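Local coordinates for ADP compounds hydrolase nudE (Escherichia coli, PDB 1VHZ), which hydrolyses ADP-ribose, NADH and the dinucleotides Ap3A and Ap2A with the help of magnesium, as a homodimeric member of the Nudix family, at the interface of chains A and B. Residues are numbered along the deposited sequence; one frame, centred on the assembly and turned at random. Chains: chain A/B, ADP compounds hydrolase nudE.

Contact 1: the interface of chains A and B. Residues chain A 68, 70-71, 73; chain B 12, 29, 43, 46.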
loop_
_atom_site.group_PDB
_atom_site.type_symbol
_atom_site.label_atom_id
_atom_site.label_comp_id
_atom_site.label_asym_id
_atom_site.label_seq_id
_atom_site.Cartn_x
_atom_site.Cartn_y
_atom_site.Cartn_z
ATOM N N TYR A 68 16.442 -0.535 -6.745
ATOM C CA TYR A 68 16.050 -1.807 -7.319
ATOM C C TYR A 68 15.029 -2.524 -6.436
ATOM O O TYR A 68 15.118 -2.511 -5.217
ATOM C CB TYR A 68 17.263 -2.686 -7.599
ATOM C CG TYR A 68 16.936 -4.013 -8.241
ATOM C CD1 TYR A 68 16.891 -5.174 -7.473
ATOM C CD2 TYR A 68 16.648 -4.115 -9.595
ATOM C CE1 TYR A 68 16.589 -6.388 -8.043
ATOM C CE2 TYR A 68 16.364 -5.333 -10.182
ATOM C CZ TYR A 68 16.340 -6.468 -9.400
ATOM O OH TYR A 68 16.039 -7.684 -9.969
ATOM N N VAL A 70 13.365 -6.340 -6.337
ATOM C CA VAL A 70 13.415 -7.696 -6.865
ATOM C C VAL A 70 12.062 -8.293 -7.167
ATOM O O VAL A 70 11.969 -9.243 -7.956
ATOM C CB VAL A 70 14.248 -8.624 -5.944
ATOM C CG1 VAL A 70 13.452 -9.084 -4.739
ATOM C CG2 VAL A 70 14.776 -9.815 -6.723
ATOM N N GLY A 71 10.996 -7.822 -6.518
ATOM C CA GLY A 71 9.649 -8.347 -6.750
ATOM C C GLY A 71 9.227 -8.122 -8.194
ATOM O O GLY A 71 8.620 -9.010 -8.804
ATOM N N GLU A 73 11.627 -6.837 -10.442
ATOM C CA GLU A 73 12.868 -6.812 -11.198
ATOM C C GLU A 73 12.978 -5.533 -12.027
ATOM O O GLU A 73 13.160 -5.566 -13.240
ATOM C CB GLU A 73 13.060 -8.012 -12.110
ATOM C CG GLU A 73 13.275 -9.312 -11.363
ATOM C CD GLU A 73 13.067 -10.529 -12.252
ATOM O OE1 GLU A 73 13.320 -10.447 -13.472
ATOM O OE2 GLU A 73 12.666 -11.562 -11.688
ATOM N N ILE B 12 20.272 -11.784 -12.413
ATOM C CA ILE B 12 19.741 -12.830 -11.543
ATOM C C ILE B 12 20.511 -14.122 -11.799
ATOM O O ILE B 12 20.389 -14.698 -12.872
ATOM C CB ILE B 12 18.239 -13.020 -11.786
ATOM C CG1 ILE B 12 17.513 -11.749 -11.312
ATOM C CG2 ILE B 12 17.705 -14.244 -11.072
ATOM C CD1 ILE B 12 16.041 -11.764 -11.659
ATOM N N VAL B 29 16.444 -15.113 -4.206
ATOM C CA VAL B 29 17.024 -14.681 -5.473
ATOM C C VAL B 29 18.472 -14.211 -5.296
ATOM O O VAL B 29 18.729 -13.276 -4.540
ATOM C CB VAL B 29 16.208 -13.519 -6.069
ATOM C CG1 VAL B 29 16.674 -13.148 -7.467
ATOM C CG2 VAL B 29 14.707 -13.821 -6.083
ATOM N N ARG B 43 11.717 -12.858 -2.021
ATOM C CA ARG B 43 10.505 -12.223 -2.525
ATOM C C ARG B 43 9.379 -13.267 -2.610
ATOM O O ARG B 43 9.603 -14.456 -2.461
ATOM C CB ARG B 43 10.695 -11.633 -3.928
ATOM C CG ARG B 43 10.817 -12.722 -4.992
ATOM C CD ARG B 43 11.072 -12.171 -6.382
ATOM N NE ARG B 43 11.291 -13.303 -7.302
ATOM C CZ ARG B 43 11.692 -13.156 -8.555
ATOM N NH1 ARG B 43 11.878 -14.223 -9.318
ATOM N NH2 ARG B 43 11.920 -11.936 -9.035
ATOM N N PRO B 46 6.643 -14.118 -8.207
ATOM C CA PRO B 46 6.007 -13.177 -9.111
ATOM C C PRO B 46 4.715 -13.756 -9.664
ATOM O O PRO B 46 4.629 -14.952 -9.957
ATOM C CB PRO B 46 7.040 -12.936 -10.201
ATOM C CG PRO B 46 8.349 -13.302 -9.577
ATOM C CD PRO B 46 8.044 -14.412 -8.602
HETATM O O HOH W 1 12.837 -14.395 -12.380
#
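A:Val70 and A:Gly71 have helix-like backbone torsions and A:Glu73 a left-handed one (phi 54°), so the chain turns between strands 61-69 and 74-78 and offers the A:Val70 carbonyl and the A:Glu73 carboxylate to B:Arg43 together. B:Arg43 lies on strand 38-44, its CG set between backbone N and carbonyl carbon (chi1 71°), and from there the chain runs extended to NE. NH2 of B:Arg43 donates twice in the guanidinium plane: to A:Val70 O at 2.9 Å, and in a nearly straight bond to A:Glu73 OE2 at 2.8 Å. The latter is also a salt bridge, using the lone pair of OE2 turned away from OE1, with carboxylate and guanidinium only 15° from coplanar. A water bridges A:Glu73 OE2 to B:Arg43 NH1, 3.2 Å from NH1. Arginine suits the place because its planar, multi-donor head can serve a backbone oxygen and a carboxylate at once. B:Val29 CG2 covers one face of that head near its rim, while B:Pro46, poorly ordered, lies over the other. A:Val70 adds apolar packing, CG1 meeting B:Arg43 CB at 3.8 Å and CG2 sliding past B:Val29 CG1 at 3.9 Å. The CD1 methyl of B:Ile12 crosses the A:Glu73 side chain at about a right angle and lies against its carboxylate; this packing may partly shield the ion pair from solvent. The patch, one of the contacts that join the homodimer, clamps strands of one subunit onto a turn of the other.

Contact 2: the interface of chains A and B. Residues chain A 33, 35, 37, 39, 41; chain B 142-144.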
loop_
_atom_site.group_PDB
_atom_site.type_symbol
_atom_site.label_atom_id
_atom_site.label_comp_id
_atom_site.label_asym_id
_atom_site.label_seq_id
_atom_site.Cartn_x
_atom_site.Cartn_y
_atom_site.Cartn_z
ATOM N N PHE A 33 -15.827 -16.835 13.597
ATOM C CA PHE A 33 -16.554 -15.573 13.522
ATOM C C PHE A 33 -17.750 -15.571 14.462
ATOM O O PHE A 33 -18.129 -16.587 15.027
ATOM C CB PHE A 33 -16.953 -15.294 12.074
ATOM C CG PHE A 33 -15.739 -14.997 11.227
ATOM C CD1 PHE A 33 -15.036 -16.028 10.620
ATOM C CD2 PHE A 33 -15.296 -13.694 11.063
ATOM C CE1 PHE A 33 -13.921 -15.756 9.842
ATOM C CE2 PHE A 33 -14.175 -13.414 10.298
ATOM C CZ PHE A 33 -13.481 -14.451 9.690
ATOM N N ASN A 35 -20.901 -15.396 13.994
ATOM C CA ASN A 35 -21.988 -16.206 13.502
ATOM C C ASN A 35 -21.650 -17.691 13.558
ATOM O O ASN A 35 -22.354 -18.512 12.987
ATOM C CB ASN A 35 -22.346 -15.747 12.076
ATOM C CG ASN A 35 -21.192 -15.884 11.106
ATOM O OD1 ASN A 35 -20.100 -16.338 11.477
ATOM N ND2 ASN A 35 -21.376 -15.513 9.839
ATOM N N VAL A 37 -19.175 -19.304 12.134
ATOM C CA VAL A 37 -18.465 -19.785 10.950
ATOM C C VAL A 37 -16.972 -19.887 11.260
ATOM O O VAL A 37 -16.382 -18.997 11.894
ATOM C CB VAL A 37 -18.714 -18.821 9.774
ATOM C CG1 VAL A 37 -17.896 -19.163 8.547
ATOM C CG2 VAL A 37 -20.208 -18.822 9.404
ATOM N N ARG A 39 -13.034 -20.664 9.852
ATOM C CA ARG A 39 -12.187 -20.545 8.669
ATOM C C ARG A 39 -10.729 -20.485 9.141
ATOM O O ARG A 39 -10.431 -20.112 10.278
ATOM C CB ARG A 39 -12.523 -19.276 7.904
ATOM C CG ARG A 39 -13.367 -19.159 6.713
ATOM C CD ARG A 39 -14.340 -20.163 6.252
ATOM N NE ARG A 39 -15.519 -19.744 5.564
ATOM C CZ ARG A 39 -15.842 -18.874 4.642
ATOM N NH1 ARG A 39 -14.969 -18.053 4.059
ATOM N NH2 ARG A 39 -17.125 -18.769 4.249
ATOM N N TYR A 41 -7.202 -18.833 8.153
ATOM C CA TYR A 41 -6.577 -17.793 7.344
ATOM C C TYR A 41 -5.052 -17.879 7.461
ATOM O O TYR A 41 -4.527 -18.458 8.410
ATOM C CB TYR A 41 -6.979 -16.403 7.830
ATOM C CG TYR A 41 -8.327 -15.861 7.447
ATOM C CD1 TYR A 41 -8.630 -14.520 7.696
ATOM C CD2 TYR A 41 -9.303 -16.639 6.850
ATOM C CE1 TYR A 41 -9.866 -13.991 7.359
ATOM C CE2 TYR A 41 -10.543 -16.135 6.512
ATOM C CZ TYR A 41 -10.811 -14.809 6.769
ATOM O OH TYR A 41 -12.031 -14.290 6.420
ATOM N N ASP B 142 -17.451 -15.435 -1.149
ATOM C CA ASP B 142 -17.064 -16.470 -0.184
ATOM C C ASP B 142 -16.821 -15.880 1.200
ATOM O O ASP B 142 -16.213 -16.502 2.068
ATOM C CB ASP B 142 -15.846 -17.253 -0.684
ATOM C CG ASP B 142 -15.632 -18.534 0.113
ATOM O OD1 ASP B 142 -14.457 -18.892 0.351
ATOM O OD2 ASP B 142 -16.636 -19.160 0.527
ATOM N N GLU B 143 -17.343 -14.682 1.444
ATOM C CA GLU B 143 -17.153 -14.039 2.742
ATOM C C GLU B 143 -17.815 -14.845 3.853
ATOM O O GLU B 143 -18.952 -15.286 3.743
ATOM C CB GLU B 143 -17.602 -12.589 2.734
ATOM C CG GLU B 143 -19.082 -12.311 2.694
ATOM C CD GLU B 143 -19.723 -12.558 1.345
ATOM O OE1 GLU B 143 -20.961 -12.419 1.235
ATOM O OE2 GLU B 143 -19.008 -12.911 0.385
ATOM N N PRO B 144 -17.095 -15.017 4.955
ATOM C CA PRO B 144 -17.554 -15.752 6.107
ATOM C C PRO B 144 -18.605 -15.035 6.919
ATOM O O PRO B 144 -19.348 -15.654 7.696
ATOM C CB PRO B 144 -16.276 -15.948 6.920
ATOM C CG PRO B 144 -15.448 -14.738 6.595
ATOM C CD PRO B 144 -15.707 -14.488 5.132
#
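B:Pro144 plugs into a cleft formed by A:Phe33, A:Val37, A:Arg39 and A:Tyr41 in this Nudix hydrolase homodimer. CB of B:Pro144 lies under the centre of the A:Arg39 guanidinium, 3.7 Å from CZ, and also meets A:Val37 CG1 at 4.0 Å. At the tip, CG of B:Pro144 sits over the face of the A:Phe33 ring, offset toward the rim and 4.0 Å from its centroid, in a CH-pi contact; the same CG touches the phenol oxygen OH of A:Tyr41 at 3.5 Å. CD, closing the ring, packs against NH1 of A:Arg39. A compact, rigid proline fits here because its C-H groups suit the aromatic face, while against the flat guanidinium the ring gives van der Waals packing. B:Pro144 O takes a nearly straight bond from A:Asn35 ND2 at 3.0 Å, in both the amide and the carbonyl planes. A:Val37 N donates to OD1 of the same amide from above its plane, which may help fix its rotation. A:Arg39 and A:Tyr41 also line the ADP-ribose pocket, so the partner segment probably lies close to it. Bent at chi2 (18°, near eclipsed) and chi3, A:Arg39 curls over the proline and points two nitrogens at B:Asp142 O, in a poorly ordered residue: NH1 at 2.8 Å almost along the C=O axis, NH2 at a longer 3.3 Å from above the carbonyl plane. The carboxylate of B:Asp142 adds a long salt bridge, OD2 to NH2 of A:Arg39 at 3.8 Å.

Contact 3: the interface of chains A and B. Residues chain A 12, 29, 43, 119-120; chain B 68, 70-71, 73.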
loop_
_atom_site.group_PDB
_atom_site.type_symbol
_atom_site.label_atom_id
_atom_site.label_comp_id
_atom_site.label_asym_id
_atom_site.label_seq_id
_atom_site.Cartn_x
_atom_site.Cartn_y
_atom_site.Cartn_z
ATOM N N ILE A 12 -9.785 -15.935 17.931
ATOM C CA ILE A 12 -8.639 -16.668 17.355
ATOM C C ILE A 12 -8.562 -18.003 18.085
ATOM O O ILE A 12 -8.355 -17.971 19.298
ATOM C CB ILE A 12 -7.343 -15.851 17.564
ATOM C CG1 ILE A 12 -7.593 -14.464 16.973
ATOM C CG2 ILE A 12 -6.145 -16.559 16.971
ATOM C CD1 ILE A 12 -6.450 -13.742 16.347
ATOM N N VAL A 29 -3.959 -19.155 10.900
ATOM C CA VAL A 29 -4.791 -18.720 12.016
ATOM C C VAL A 29 -6.190 -19.331 11.947
ATOM O O VAL A 29 -6.892 -19.090 10.971
ATOM C CB VAL A 29 -4.961 -17.182 12.028
ATOM C CG1 VAL A 29 -5.772 -16.724 13.232
ATOM C CG2 VAL A 29 -3.619 -16.462 12.032
ATOM N N ARG A 43 -1.389 -15.487 7.306
ATOM C CA ARG A 43 -0.861 -14.142 7.403
ATOM C C ARG A 43 0.632 -14.197 7.759
ATOM O O ARG A 43 1.160 -15.218 8.191
ATOM C CB ARG A 43 -1.542 -13.297 8.509
ATOM C CG ARG A 43 -1.235 -13.856 9.896
ATOM C CD ARG A 43 -1.868 -13.053 11.015
ATOM N NE ARG A 43 -1.419 -13.540 12.313
ATOM C CZ ARG A 43 -1.960 -13.308 13.494
ATOM N NH1 ARG A 43 -1.398 -13.826 14.579
ATOM N NH2 ARG A 43 -3.056 -12.565 13.624
ATOM N N PRO A 119 -3.615 -4.895 5.672
ATOM C CA PRO A 119 -3.743 -5.470 6.991
ATOM C C PRO A 119 -4.392 -6.833 7.042
ATOM O O PRO A 119 -4.428 -7.504 8.085
ATOM C CB PRO A 119 -4.526 -4.436 7.791
ATOM C CG PRO A 119 -5.264 -3.640 6.771
ATOM C CD PRO A 119 -4.391 -3.634 5.544
ATOM N N SER A 120 -4.946 -7.338 5.944
ATOM C CA SER A 120 -5.534 -8.675 5.926
ATOM C C SER A 120 -4.438 -9.730 6.065
ATOM O O SER A 120 -4.674 -10.797 6.617
ATOM C CB SER A 120 -6.296 -8.917 4.616
ATOM O OG SER A 120 -7.615 -8.404 4.716
ATOM N N TYR B 68 -13.178 -7.698 8.254
ATOM C CA TYR B 68 -12.173 -8.162 9.181
ATOM C C TYR B 68 -10.836 -8.407 8.478
ATOM O O TYR B 68 -10.791 -8.889 7.352
ATOM C CB TYR B 68 -12.623 -9.379 9.972
ATOM C CG TYR B 68 -11.616 -9.886 10.998
ATOM C CD1 TYR B 68 -10.785 -10.957 10.708
ATOM C CD2 TYR B 68 -11.500 -9.293 12.246
ATOM C CE1 TYR B 68 -9.867 -11.432 11.629
ATOM C CE2 TYR B 68 -10.596 -9.754 13.177
ATOM C CZ TYR B 68 -9.778 -10.829 12.860
ATOM O OH TYR B 68 -8.893 -11.308 13.794
ATOM N N VAL B 70 -7.248 -10.220 9.473
ATOM C CA VAL B 70 -6.535 -11.004 10.485
ATOM C C VAL B 70 -5.126 -10.521 10.760
ATOM O O VAL B 70 -4.568 -10.804 11.837
ATOM C CB VAL B 70 -6.510 -12.509 10.137
ATOM C CG1 VAL B 70 -5.506 -12.801 9.025
ATOM C CG2 VAL B 70 -6.148 -13.328 11.370
ATOM N N GLY B 71 -4.498 -9.807 9.817
ATOM C CA GLY B 71 -3.130 -9.336 10.048
ATOM C C GLY B 71 -3.073 -8.372 11.223
ATOM O O GLY B 71 -2.125 -8.384 12.005
ATOM N N GLU B 73 -5.865 -7.991 13.183
ATOM C CA GLU B 73 -6.930 -8.477 14.044
ATOM C C GLU B 73 -7.917 -7.364 14.379
ATOM O O GLU B 73 -8.269 -7.126 15.529
ATOM C CB GLU B 73 -6.406 -9.094 15.335
ATOM C CG GLU B 73 -5.804 -10.480 15.102
ATOM C CD GLU B 73 -4.914 -10.899 16.266
ATOM O OE1 GLU B 73 -5.253 -10.606 17.430
ATOM O OE2 GLU B 73 -3.884 -11.543 15.996
HETATM O O HOH W 2 -9.953 -6.605 5.401
HETATM O O HOH W 3 -2.307 -13.375 17.489
#
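The loop between strands 108-116 and 125-132, which carries the substrate-binding A:Ser120, meets the turn after strand 61-69 of the partner. Here A:Ser120 O touches CG1 of B:Val70 at 3.2 Å, a tight van der Waals fit, and accepts a weak bond from B:Gly71 N. The neighbouring A:Pro119 O is near that nitrogen too, but the N-H points away from it, so no hydrogen bond forms. With chi1 at -85° the hydroxyl OG of A:Ser120 stands beside its own backbone N and reaches a water at 3.0 Å, which in turn lies 3.1 Å from B:Tyr68 O. A small hydroxyl suits a spot where backbones approach this closely, and glycine at B:Gly71 lets the turn come in without a side chain. A:Arg43, on strand 38-44, binds the same partner turn. Its NH2 (A:Arg43) reaches B:Glu73 OE2 at 2.7 Å, in a salt bridge, and B:Val70 O at 2.9 Å, though the donor is tilted 26° from the carbonyl plane. A water joins A:Arg43 NH1 to B:Glu73 OE2, closing a ring of bonds with the salt bridge. A:Val29 CG2 lies over one guanidinium face near its rim. Branched valines A:Val29 and B:Val70 present rigid apolar surface to each other, and A:Ile12 crosses B:Glu73 at about a right angle. By touching the substrate-binding loop and gripping strand 38-44, the partner turn may connect dimer assembly with the shape of the substrate pocket.

Contact 1 and contact 3 share a core related by the two-fold axis, Ile12, Val29 and Arg43 against the turn at 68-73, with chains exchanged, and their C-alpha centres lie about 26 Å apart; contact 3 also takes in the A:Ser120 loop. Contact 2 is about 12 Å from contact 3 and about 34 Å from contact 1. Strand 38-44 of chain A runs through both contacts 2 and 3, supplying A:Arg39 and A:Tyr41 to one and A:Arg43 to the other, with substrate-binding A:Glu42 between them. A single strand thus links dimer contacts and ADP-ribose binding, so the dimer probably shapes each substrate site.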